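Local atomic coordinates of putative ABC transporter amino acid-binding protein (Sinorhizobium meliloti, PDB entry 2Q88), a protein that binds the compatible solute ectoine, and serves as the substrate-binding protein of an ABC transporter linked to osmoprotection. Residues E101-K106 against E190-V195; G128-G133 against Y170-L175. All blocks are in the same frame, centred on the assembly; numbering follows the deposited sequence.

Interaction 1 of 2, residues E101-K106 against E190-V195; sequences EAFALK and EVLAPV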
ATOM      1  N   GLU A 101       6.215  -0.608   9.107  1.00 25.03           N
ATOM      2  CA  GLU A 101       6.295  -1.994   8.657  1.00 24.78           C
ATOM      3  C   GLU A 101       6.288  -2.927   9.861  1.00 24.37           C
ATOM      4  O   GLU A 101       6.772  -2.563  10.940  1.00 23.74           O
ATOM      5  CB  GLU A 101       7.569  -2.239   7.824  1.00 24.84           C
ATOM      6  CG  GLU A 101       7.760  -1.311   6.627  1.00 26.01           C
ATOM      7  CD  GLU A 101       6.950  -1.754   5.418  1.00 28.07           C
ATOM      8  OE1 GLU A 101       5.894  -2.399   5.611  1.00 28.48           O
ATOM      9  OE2 GLU A 101       7.375  -1.485   4.276  1.00 29.61           O
ATOM     10  N   ALA A 102       5.738  -4.122   9.672  1.00 24.38           N
ATOM     11  CA  ALA A 102       5.664  -5.121  10.735  1.00 24.53           C
ATOM     12  C   ALA A 102       6.145  -6.498  10.266  1.00 24.51           C
ATOM     13  O   ALA A 102       6.296  -6.730   9.069  1.00 24.97           O
ATOM     14  CB  ALA A 102       4.244  -5.208  11.297  1.00 24.59           C
ATOM     15  N   PHE A 103       6.403  -7.390  11.228  1.00 24.11           N
ATOM     16  CA  PHE A 103       6.683  -8.804  10.979  1.00 23.27           C
ATOM     17  C   PHE A 103       5.626  -9.662  11.650  1.00 24.09           C
ATOM     18  O   PHE A 103       5.237  -9.384  12.794  1.00 24.02           O
ATOM     19  CB  PHE A 103       7.994  -9.230  11.637  1.00 23.49           C
ATOM     20  CG  PHE A 103       9.239  -8.722  10.973  1.00 21.50           C
ATOM     21  CD1 PHE A 103       9.240  -8.248   9.674  1.00 21.25           C
ATOM     22  CD2 PHE A 103      10.452  -8.799  11.660  1.00 21.65           C
ATOM     23  CE1 PHE A 103      10.449  -7.805   9.071  1.00 20.73           C
ATOM     24  CE2 PHE A 103      11.632  -8.374  11.075  1.00 21.78           C
ATOM     25  CZ  PHE A 103      11.627  -7.869   9.782  1.00 22.56           C
ATOM     26  N   ALA A 104       5.206 -10.715  10.953  1.00 23.67           N
ATOM     27  CA  ALA A 104       4.487 -11.833  11.550  1.00 24.23           C
ATOM     28  C   ALA A 104       5.519 -12.951  11.702  1.00 24.56           C
ATOM     29  O   ALA A 104       6.207 -13.304  10.746  1.00 23.37           O
ATOM     30  CB  ALA A 104       3.345 -12.271  10.648  1.00 23.87           C
ATOM     31  N   LEU A 105       5.598 -13.495  12.912  1.00 25.51           N
ATOM     32  CA  LEU A 105       6.692 -14.355  13.356  1.00 27.12           C
ATOM     33  C   LEU A 105       6.127 -15.564  14.101  1.00 27.34           C
ATOM     34  O   LEU A 105       4.974 -15.553  14.534  1.00 26.80           O
ATOM     35  CB  LEU A 105       7.567 -13.539  14.327  1.00 27.97           C
ATOM     36  CG  LEU A 105       8.979 -12.986  14.060  1.00 30.31           C
ATOM     37  CD1 LEU A 105       9.478 -13.136  12.645  1.00 32.86           C
ATOM     38  CD2 LEU A 105       9.095 -11.548  14.519  1.00 32.93           C
ATOM     39  N   LYS A 106       6.948 -16.598  14.269  1.00 27.91           N
ATOM     40  CA  LYS A 106       6.587 -17.707  15.144  1.00 28.95           C
ATOM     41  C   LYS A 106       6.577 -17.255  16.603  1.00 29.04           C
ATOM     42  O   LYS A 106       7.413 -16.444  17.010  1.00 28.49           O
ATOM     43  CB  LYS A 106       7.539 -18.887  14.933  1.00 29.22           C
ATOM     44  CG  LYS A 106       7.237 -19.688  13.673  1.00 30.36           C
ATOM     45  CD  LYS A 106       5.918 -20.430  13.812  1.00 33.26           C
ATOM     46  CE  LYS A 106       5.710 -21.429  12.692  1.00 35.39           C
ATOM     47  NZ  LYS A 106       4.635 -22.385  13.048  1.00 35.55           N
ATOM     48  N   GLU A 190       2.914 -14.528  16.045  1.00 32.36           N
ATOM     49  CA  GLU A 190       3.235 -13.397  16.890  1.00 31.81           C
ATOM     50  C   GLU A 190       3.600 -12.195  16.023  1.00 31.19           C
ATOM     51  O   GLU A 190       4.229 -12.357  14.986  1.00 30.68           O
ATOM     52  CB  GLU A 190       4.430 -13.810  17.732  1.00 32.27           C
ATOM     53  CG  GLU A 190       5.076 -12.747  18.580  1.00 33.68           C
ATOM     54  CD  GLU A 190       6.034 -13.381  19.552  1.00 36.10           C
ATOM     55  OE1 GLU A 190       5.549 -14.067  20.479  1.00 36.23           O
ATOM     56  OE2 GLU A 190       7.257 -13.217  19.368  1.00 36.93           O
ATOM     57  N   VAL A 191       3.202 -10.994  16.449  1.00 30.56           N
ATOM     58  CA  VAL A 191       3.475  -9.777  15.677  1.00 29.69           C
ATOM     59  C   VAL A 191       4.595  -8.965  16.314  1.00 29.86           C
ATOM     60  O   VAL A 191       4.595  -8.731  17.525  1.00 29.23           O
ATOM     61  CB  VAL A 191       2.214  -8.882  15.535  1.00 29.73           C
ATOM     62  CG1 VAL A 191       2.519  -7.610  14.745  1.00 27.86           C
ATOM     63  CG2 VAL A 191       1.069  -9.650  14.886  1.00 29.37           C
ATOM     64  N   LEU A 192       5.544  -8.535  15.489  1.00 29.50           N
ATOM     65  CA  LEU A 192       6.529  -7.548  15.914  1.00 29.74           C
ATOM     66  C   LEU A 192       6.319  -6.286  15.080  1.00 29.57           C
ATOM     67  O   LEU A 192       6.415  -6.324  13.855  1.00 28.47           O
ATOM     68  CB  LEU A 192       7.953  -8.091  15.760  1.00 30.47           C
ATOM     69  CG  LEU A 192       9.105  -7.196  16.238  1.00 31.26           C
ATOM     70  CD1 LEU A 192      10.126  -7.993  17.026  1.00 34.33           C
ATOM     71  CD2 LEU A 192       9.763  -6.463  15.072  1.00 32.59           C
ATOM     72  N   ALA A 193       6.002  -5.184  15.759  1.00 29.24           N
ATOM     73  CA  ALA A 193       5.730  -3.908  15.101  1.00 28.90           C
ATOM     74  C   ALA A 193       6.129  -2.721  15.988  1.00 28.86           C
ATOM     75  O   ALA A 193       5.839  -2.726  17.188  1.00 29.08           O
ATOM     76  CB  ALA A 193       4.251  -3.815  14.722  1.00 28.99           C
ATOM     77  N   PRO A 194       6.787  -1.714  15.408  1.00 28.60           N
ATOM     78  CA  PRO A 194       7.253  -1.765  14.020  1.00 28.23           C
ATOM     79  C   PRO A 194       8.585  -2.483  13.893  1.00 28.04           C
ATOM     80  O   PRO A 194       9.266  -2.698  14.901  1.00 27.66           O
ATOM     81  CB  PRO A 194       7.426  -0.292  13.662  1.00 28.52           C
ATOM     82  CG  PRO A 194       7.793   0.361  14.940  1.00 28.59           C
ATOM     83  CD  PRO A 194       7.081  -0.411  16.036  1.00 28.75           C
ATOM     84  N   VAL A 195       8.949  -2.853  12.671  1.00 27.57           N
ATOM     85  CA  VAL A 195      10.265  -3.415  12.409  1.00 27.01           C
ATOM     86  C   VAL A 195      11.318  -2.369  12.762  1.00 26.81           C
ATOM     87  O   VAL A 195      11.203  -1.207  12.377  1.00 26.56           O
ATOM     88  CB  VAL A 195      10.453  -3.817  10.938  1.00 26.98           C
ATOM     89  CG1 VAL A 195      11.868  -4.374  10.723  1.00 26.18           C
ATOM     90  CG2 VAL A 195       9.417  -4.834  10.521  1.00 27.04           C
TER
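Phe-103 and Leu-192 trade both of their backbone hydrogen bonds: Phe-103 N reaches Leu-192 O at 2.8 Å in a nearly straight bond (175° at the hydrogen), lying in the carbonyl plane, and Leu-192 N returns one to Phe-103 O. Two residues further along each strand, Leu-105 and Glu-190 form a second such pair, Leu-105 N to Glu-190 O being 2.7 Å. Ala-104 and Val-191 between them make the non-hydrogen-bonded pair, where Val-191 CA stands 3.4 Å from Phe-103 O in a CA-H...O contact. Strand 189-192 then ends, and a cis peptide bond precedes Pro-194; beyond it the chain regains one bond, from Val-195 N to Glu-101 O at 2.8 Å. The carboxylate of Glu-101 leads away from this ladder to Thr-134, while that of Glu-190 accepts from Gly-108 N.

The apolar packing gathers round the Phe-103 ring. Val-195 crosses it at about a right angle, setting CG2 over one face, 3.6 Å from the centroid of the Phe-103 ring, as a CH-pi contact, with CG1 against CZ. Val-195 CG2 lies anti to its own carbonyl carbon, CG1 anti to N (chi1 179°), and both methyls thereby meet the ring. Leu-192 runs alongside Phe-103, its CD2 4.2 Å from Phe-103 CD2, and its CB takes Leu-105 CD2 at 3.8 Å. Replacing Phe-103 by an alanine would probably leave both methyls of Val-195 without their aromatic partner and open a gap beside Leu-192. On the opposite face from the Phe-103 ring, Ala-102 CB meets Ala-193 CB, and Val-174 of helix 174-184 packs there too. Main-chain bonds thus fix the antiparallel register, whereas the segment beyond the cis bond is held by one amide and an aromatic face.

Interaction 2 of 2, residues G128-G133 against Y170-L175; sequences GAPGGG and YSLPVL. With 4CS ((4S)-2-methyl-1,4,5,6-tetrahydropyrimidine-4-carboxylic acid), chain F.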
ATOM      1  N   GLY A 128       8.960 -13.787   3.813  1.00 22.16           N
ATOM      2  CA  GLY A 128       7.932 -13.677   2.785  1.00 22.08           C
ATOM      3  C   GLY A 128       7.474 -12.243   2.687  1.00 22.85           C
ATOM      4  O   GLY A 128       7.374 -11.544   3.693  1.00 23.01           O
ATOM      5  N   ALA A 129       7.187 -11.791   1.470  1.00 23.31           N
ATOM      6  CA  ALA A 129       6.786 -10.401   1.253  1.00 23.99           C
ATOM      7  C   ALA A 129       6.142 -10.269  -0.118  1.00 24.13           C
ATOM      8  O   ALA A 129       6.465 -11.037  -1.025  1.00 23.83           O
ATOM      9  CB  ALA A 129       7.998  -9.485   1.346  1.00 23.71           C
ATOM     10  N   PRO A 130       5.255  -9.294  -0.289  1.00 24.38           N
ATOM     11  CA  PRO A 130       4.650  -9.070  -1.605  1.00 24.88           C
ATOM     12  C   PRO A 130       5.697  -8.679  -2.647  1.00 25.21           C
ATOM     13  O   PRO A 130       6.598  -7.892  -2.360  1.00 25.59           O
ATOM     14  CB  PRO A 130       3.641  -7.945  -1.356  1.00 24.92           C
ATOM     15  CG  PRO A 130       4.041  -7.315  -0.077  1.00 24.95           C
ATOM     16  CD  PRO A 130       4.723  -8.380   0.740  1.00 24.60           C
ATOM     17  N   GLY A 131       5.595  -9.261  -3.837  1.00 25.96           N
ATOM     18  CA  GLY A 131       6.523  -8.981  -4.929  1.00 25.99           C
ATOM     19  C   GLY A 131       6.385  -7.544  -5.393  1.00 26.59           C
ATOM     20  O   GLY A 131       5.270  -7.061  -5.600  1.00 26.62           O
ATOM     21  N   GLY A 132       7.524  -6.868  -5.548  1.00 26.72           N
ATOM     22  CA  GLY A 132       7.557  -5.458  -5.947  1.00 27.01           C
ATOM     23  C   GLY A 132       7.193  -4.499  -4.823  1.00 27.08           C
ATOM     24  O   GLY A 132       7.009  -3.298  -5.055  1.00 27.19           O
ATOM     25  N   GLY A 133       7.091  -5.025  -3.603  1.00 27.03           N
ATOM     26  CA  GLY A 133       6.679  -4.235  -2.448  1.00 26.21           C
ATOM     27  C   GLY A 133       7.827  -3.608  -1.682  1.00 26.37           C
ATOM     28  O   GLY A 133       8.980  -4.017  -1.830  1.00 26.07           O
ATOM     29  N   TYR A 170       6.853 -13.086   7.896  1.00 21.79           N
ATOM     30  CA  TYR A 170       6.085 -12.479   6.813  1.00 22.52           C
ATOM     31  C   TYR A 170       5.936 -10.996   7.128  1.00 22.49           C
ATOM     32  O   TYR A 170       5.553 -10.625   8.236  1.00 22.89           O
ATOM     33  CB  TYR A 170       4.731 -13.166   6.688  1.00 22.55           C
ATOM     34  CG  TYR A 170       3.781 -12.585   5.646  1.00 22.78           C
ATOM     35  CD1 TYR A 170       4.192 -12.359   4.339  1.00 23.22           C
ATOM     36  CD2 TYR A 170       2.457 -12.298   5.975  1.00 22.62           C
ATOM     37  CE1 TYR A 170       3.305 -11.840   3.379  1.00 22.57           C
ATOM     38  CE2 TYR A 170       1.581 -11.780   5.047  1.00 21.95           C
ATOM     39  CZ  TYR A 170       2.002 -11.554   3.754  1.00 23.38           C
ATOM     40  OH  TYR A 170       1.106 -11.056   2.831  1.00 24.02           O
ATOM     41  N   SER A 171       6.256 -10.151   6.163  1.00 22.66           N
ATOM     42  CA  SER A 171       6.288  -8.720   6.408  1.00 23.15           C
ATOM     43  C   SER A 171       5.265  -7.968   5.556  1.00 23.44           C
ATOM     44  O   SER A 171       5.220  -8.150   4.345  1.00 24.02           O
ATOM     45  CB  SER A 171       7.689  -8.174   6.156  1.00 23.28           C
ATOM     46  OG  SER A 171       7.772  -6.815   6.544  1.00 24.35           O
ATOM     47  N   LEU A 172       4.452  -7.153   6.236  1.00 23.04           N
ATOM     48  CA  LEU A 172       3.483  -6.219   5.644  1.00 23.19           C
ATOM     49  C   LEU A 172       3.453  -4.989   6.550  1.00 22.99           C
ATOM     50  O   LEU A 172       4.065  -5.013   7.628  1.00 23.69           O
ATOM     51  CB  LEU A 172       2.079  -6.839   5.619  1.00 23.30           C
ATOM     52  CG  LEU A 172       1.739  -7.919   4.587  1.00 23.17           C
ATOM     53  CD1 LEU A 172       0.288  -8.287   4.693  1.00 24.13           C
ATOM     54  CD2 LEU A 172       2.072  -7.470   3.182  1.00 23.83           C
ATOM     55  N   PRO A 173       2.767  -3.918   6.144  1.00 23.04           N
ATOM     56  CA  PRO A 173       2.493  -2.804   7.049  1.00 22.38           C
ATOM     57  C   PRO A 173       1.806  -3.245   8.343  1.00 23.15           C
ATOM     58  O   PRO A 173       1.024  -4.192   8.343  1.00 22.58           O
ATOM     59  CB  PRO A 173       1.571  -1.901   6.214  1.00 22.39           C
ATOM     60  CG  PRO A 173       2.001  -2.157   4.820  1.00 23.13           C
ATOM     61  CD  PRO A 173       2.218  -3.660   4.793  1.00 22.55           C
ATOM     62  N   VAL A 174       2.153  -2.578   9.447  1.00 23.28           N
ATOM     63  CA  VAL A 174       1.571  -2.827  10.770  1.00 23.45           C
ATOM     64  C   VAL A 174       0.060  -3.069  10.734  1.00 23.30           C
ATOM     65  O   VAL A 174      -0.426  -4.076  11.249  1.00 23.36           O
ATOM     66  CB  VAL A 174       1.898  -1.657  11.732  1.00 23.33           C
ATOM     67  CG1 VAL A 174       1.152  -1.796  13.062  1.00 24.77           C
ATOM     68  CG2 VAL A 174       3.407  -1.579  11.957  1.00 23.81           C
ATOM     69  N   LEU A 175      -0.683  -2.150  10.135  1.00 22.76           N
ATOM     70  CA  LEU A 175      -2.137  -2.298  10.104  1.00 22.84           C
ATOM     71  C   LEU A 175      -2.608  -3.547   9.356  1.00 22.97           C
ATOM     72  O   LEU A 175      -3.604  -4.155   9.754  1.00 22.94           O
ATOM     73  CB  LEU A 175      -2.802  -1.046   9.545  1.00 22.99           C
ATOM     74  CG  LEU A 175      -2.778   0.174  10.463  1.00 22.60           C
ATOM     75  CD1 LEU A 175      -3.070   1.420   9.641  1.00 25.05           C
ATOM     76  CD2 LEU A 175      -3.808   0.051  11.598  1.00 23.68           C
TER
HETATM   77  O   4CS F 501       5.103  -1.574  -1.654  1.00 22.38           O
HETATM   78  C   4CS F 501       4.172  -1.055  -1.038  1.00 21.89           C
HETATM   79  OXT 4CS F 501       3.777   0.074  -1.350  1.00 22.40           O
HETATM   80  CA  4CS F 501       3.526  -1.793   0.128  1.00 21.02           C
HETATM   81  CB  4CS F 501       3.365  -3.280  -0.121  1.00 20.98           C
HETATM   82  CAD 4CS F 501       2.754  -3.946   1.116  1.00 20.33           C
HETATM   83  NAG 4CS F 501       1.473  -3.275   1.457  1.00 20.20           N
HETATM   84  CAI 4CS F 501       1.247  -1.928   1.133  1.00 20.63           C
HETATM   85  CAA 4CS F 501      -0.093  -1.257   1.482  1.00 20.18           C
HETATM   86  N   4CS F 501       2.224  -1.185   0.457  1.00 20.65           N
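Gly-128 presents its carbonyl oxygen to two groups of the segment 170-175. Ser-171 N donates to Gly-128 O at 3.0 Å, approaching the carbonyl almost head-on and with 162° at the hydrogen, while CD1 of the Tyr-170 ring comes to 3.3 Å from the same Gly-128 O. Tyr-170 CG is anti to its backbone N (chi1 177°), and the ring sets its edge against the glycine, with Gly-128 C in the ring plane. Gly-128 and Tyr-170 are a parallel bridge pair, and a CB on Gly-128 would lie 3.6 Å from Tyr-170 CD1.

Ala-129, next along, has its own backbone bonds to Ile-150 and Val-152, and its N approaches the edge of the Tyr-170 ring. Here strand 127-129 gives way to a loop, as does its neighbour 169-173 to helix 174-184: the two parallel strands end at the ectoine pocket, as in the periplasmic binding protein fold, where ligands sit at strand ends in the cleft between two lobes.

Pro-130 touches both the neighbouring strand and the ligand. Its CD rests 3.7 Å from Leu-172 CD2, the two side chains meeting at a slant, and also lies near Ser-171 O, a buried carbonyl oxygen with no polar partner in the model. Pro-130 CG has the ectoine carbon CAD on it at 3.8 Å. In 170-175, Pro-173 packs against the ectoine ring, its CD 3.4 Å from ectoine NAG.

From Pro-130 the chain folds through a type II turn, closed by Gly-133 N on Pro-130 O at 3.2 Å, with Gly-132 in the positive-phi place. Gly-133, the N-cap before helix 134-141, brings its CA 3.2 Å from the carboxylate oxygen O of ectoine; Thr-134 N and Arg-86 hydrogen-bond the ligand.

How the interactions relate
Interactions 1 and 2 lie in one mixed sheet, their centres 11 Å apart and on the same side of the chain's centre. Strand 98-106 of interaction 1 joins the two: it pairs antiparallel with 189-192 in its own contact and with 169-173 of interaction 2, so that Ala-104 N and Tyr-170 O, 2.7 Å apart, and Ala-102 N and Leu-172 O probably bond. Along the chain 101-106 comes first, then 128-133 and 170-175, and last 190-195, with helix 174-184 leading back to interaction 1. Interaction 2 meets the ectoine directly; interaction 1, the next pair of strands, lies further out, the nearest atoms of its Glu-101 side chain and the ligand being about 6 Å apart.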